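Long-range contact in alpha,alpha-trehalose-phosphate synthase (UDP-forming) (Burkholderia vietnamiensis, PDB 5TVG), which belongs to glycosyltransferase family 20, with the two-domain GT-B fold, and binds uridine-5'-diphosphate: residues 46-51 with 73-78. Sequence-based numbering, arbitrary orientation.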
loop_
_atom_site.group_PDB
_atom_site.type_symbol
_atom_site.label_atom_id
_atom_site.label_comp_id
_atom_site.label_asym_id
_atom_site.label_seq_id
_atom_site.Cartn_x
_atom_site.Cartn_y
_atom_site.Cartn_z
ATOM N N VAL A 46 -25.599 39.839 -10.924
ATOM C CA VAL A 46 -24.922 38.916 -11.819
ATOM C C VAL A 46 -24.205 37.863 -10.990
ATOM O O VAL A 46 -23.630 38.170 -9.935
ATOM C CB VAL A 46 -23.915 39.646 -12.740
ATOM C CG1 VAL A 46 -23.258 38.669 -13.689
ATOM C CG2 VAL A 46 -24.582 40.819 -13.518
ATOM N N TRP A 47 -24.254 36.614 -11.448
ATOM C CA TRP A 47 -23.458 35.542 -10.863
ATOM C C TRP A 47 -22.409 35.123 -11.893
ATOM O O TRP A 47 -22.752 34.610 -12.959
ATOM C CB TRP A 47 -24.361 34.382 -10.413
ATOM C CG TRP A 47 -23.702 33.300 -9.536
ATOM C CD1 TRP A 47 -22.370 33.136 -9.291
ATOM C CD2 TRP A 47 -24.371 32.231 -8.827
ATOM N NE1 TRP A 47 -22.160 32.040 -8.460
ATOM C CE2 TRP A 47 -23.371 31.468 -8.170
ATOM C CE3 TRP A 47 -25.716 31.852 -8.679
ATOM C CZ2 TRP A 47 -23.672 30.343 -7.395
ATOM C CZ3 TRP A 47 -26.013 30.747 -7.893
ATOM C CH2 TRP A 47 -24.993 29.992 -7.279
ATOM N N PHE A 48 -21.133 35.342 -11.570
ATOM C CA PHE A 48 -20.009 35.130 -12.470
ATOM C C PHE A 48 -19.116 34.008 -11.932
ATOM O O PHE A 48 -18.955 33.856 -10.713
ATOM C CB PHE A 48 -19.213 36.432 -12.608
ATOM C CG PHE A 48 -17.958 36.307 -13.439
ATOM C CD1 PHE A 48 -18.008 36.460 -14.811
ATOM C CD2 PHE A 48 -16.725 36.041 -12.837
ATOM C CE1 PHE A 48 -16.858 36.350 -15.577
ATOM C CE2 PHE A 48 -15.575 35.941 -13.589
ATOM C CZ PHE A 48 -15.636 36.089 -14.981
ATOM N N GLY A 49 -18.600 33.177 -12.833
ATOM C CA GLY A 49 -17.639 32.163 -12.457
ATOM C C GLY A 49 -17.555 31.055 -13.505
ATOM O O GLY A 49 -18.039 31.198 -14.622
ATOM N N TRP A 50 -16.959 29.937 -13.089
ATOM C CA TRP A 50 -16.712 28.813 -13.981
ATOM C C TRP A 50 -17.982 27.972 -14.104
ATOM O O TRP A 50 -18.722 27.798 -13.130
ATOM C CB TRP A 50 -15.552 27.984 -13.421
ATOM C CG TRP A 50 -15.194 26.674 -14.087
ATOM C CD1 TRP A 50 -15.022 26.435 -15.434
ATOM C CD2 TRP A 50 -14.902 25.432 -13.417
ATOM N NE1 TRP A 50 -14.662 25.111 -15.633
ATOM C CE2 TRP A 50 -14.577 24.479 -14.416
ATOM C CE3 TRP A 50 -14.898 25.032 -12.074
ATOM C CZ2 TRP A 50 -14.262 23.153 -14.112
ATOM C CZ3 TRP A 50 -14.564 23.700 -11.766
ATOM C CH2 TRP A 50 -14.256 22.784 -12.783
ATOM N N ASN A 51 -18.259 27.490 -15.313
ATOM C CA ASN A 51 -19.449 26.686 -15.585
ATOM C C ASN A 51 -19.215 25.197 -15.352
ATOM O O ASN A 51 -20.085 24.380 -15.663
ATOM C CB ASN A 51 -19.946 26.925 -17.028
ATOM C CG ASN A 51 -18.927 26.527 -18.085
ATOM O OD1 ASN A 51 -17.916 25.891 -17.794
ATOM N ND2 ASN A 51 -19.198 26.897 -19.322
ATOM N N ALA A 73 -23.138 34.799 -15.854
ATOM C CA ALA A 73 -22.057 35.011 -16.812
ATOM C C ALA A 73 -20.976 33.977 -16.523
ATOM O O ALA A 73 -20.313 34.062 -15.483
ATOM C CB ALA A 73 -21.518 36.439 -16.729
ATOM N N THR A 74 -20.822 32.979 -17.416
ATOM C CA THR A 74 -19.935 31.847 -17.144
ATOM C C THR A 74 -18.883 31.628 -18.228
ATOM O O THR A 74 -19.040 32.012 -19.396
ATOM C CB THR A 74 -20.710 30.526 -16.936
ATOM O OG1 THR A 74 -21.457 30.215 -18.114
ATOM C CG2 THR A 74 -21.662 30.626 -15.731
ATOM N N LEU A 75 -17.829 30.927 -17.817
ATOM C CA LEU A 75 -16.667 30.656 -18.642
ATOM C C LEU A 75 -16.216 29.229 -18.391
ATOM O O LEU A 75 -16.342 28.710 -17.275
ATOM C CB LEU A 75 -15.497 31.597 -18.307
ATOM C CG LEU A 75 -15.586 33.040 -18.752
ATOM C CD1 LEU A 75 -14.663 33.863 -17.886
ATOM C CD2 LEU A 75 -15.202 33.163 -20.263
ATOM N N GLY A 76 -15.663 28.604 -19.440
ATOM C CA GLY A 76 -15.055 27.298 -19.297
ATOM C C GLY A 76 -13.591 27.451 -18.956
ATOM O O GLY A 76 -13.059 28.558 -19.015
ATOM N N LEU A 77 -12.958 26.339 -18.564
ATOM C CA LEU A 77 -11.525 26.326 -18.299
ATOM C C LEU A 77 -10.837 25.272 -19.156
ATOM O O LEU A 77 -11.398 24.218 -19.438
ATOM C CB LEU A 77 -11.214 26.032 -16.820
ATOM C CG LEU A 77 -11.626 27.017 -15.713
ATOM C CD1 LEU A 77 -11.307 26.440 -14.315
ATOM C CD2 LEU A 77 -10.959 28.364 -15.924
ATOM N N THR A 78 -9.593 25.540 -19.523
ATOM C CA THR A 78 -8.828 24.530 -20.213
ATOM C C THR A 78 -8.383 23.474 -19.211
ATOM O O THR A 78 -8.364 23.706 -17.988
ATOM C CB THR A 78 -7.590 25.139 -20.871
ATOM O OG1 THR A 78 -6.756 25.736 -19.856
ATOM C CG2 THR A 78 -7.949 26.149 -21.975
#
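Trp50 and Leu77 meet with their side chains at about a right angle. Followed outward, Trp50 starts with CB, 4.0 Å from Leu75 O. With CG anti to the backbone N (chi1 174°), the indole runs along strand 73-77, and CD1 brings its edge to 3.2 Å from Leu75 O, which lies near the ring plane. CG, CD2 and CE2 then pass under Leu77 CD1, which sits 3.7 Å from the centroid of the five-membered ring and 2° off its normal, a CH-pi contact over the face. Leu77 CG lies over the same ring near NE1, whose hydrogen goes to Glu53 O, and the ring also meets that of Tyr86.

The backbones run parallel, the axes of 46-48 and 73-77 being 11° apart. Four hydrogen bonds alternate between them: Ala73 N to Trp47 O, Gly49 N to Ala73 O, Leu75 N to Gly49 O, and Asn51 N to Leu75 O (3.0 Å). This pairing belongs to the mixed sheet of the N-terminal Rossmann-like domain of the GT-B fold, where 46-48 lies between 12-16 and 70-77. The chain turns a corner at Gly49, at whose backbone angles a CB would be jammed against the preceding carbonyl O.

Phe48 and Leu75 share the sheet face covered by helix 109-127, where CZ of Phe48 approaches CD1 of Leu75 to 3.8 Å; Ala73 CB touches Phe48 CD1 at 4.0 Å. Beyond the corner, Asn51 CB packs on Thr74 CB at 3.7 Å, while Asn51 OD1 accepts a hydrogen bond from Glu53 N.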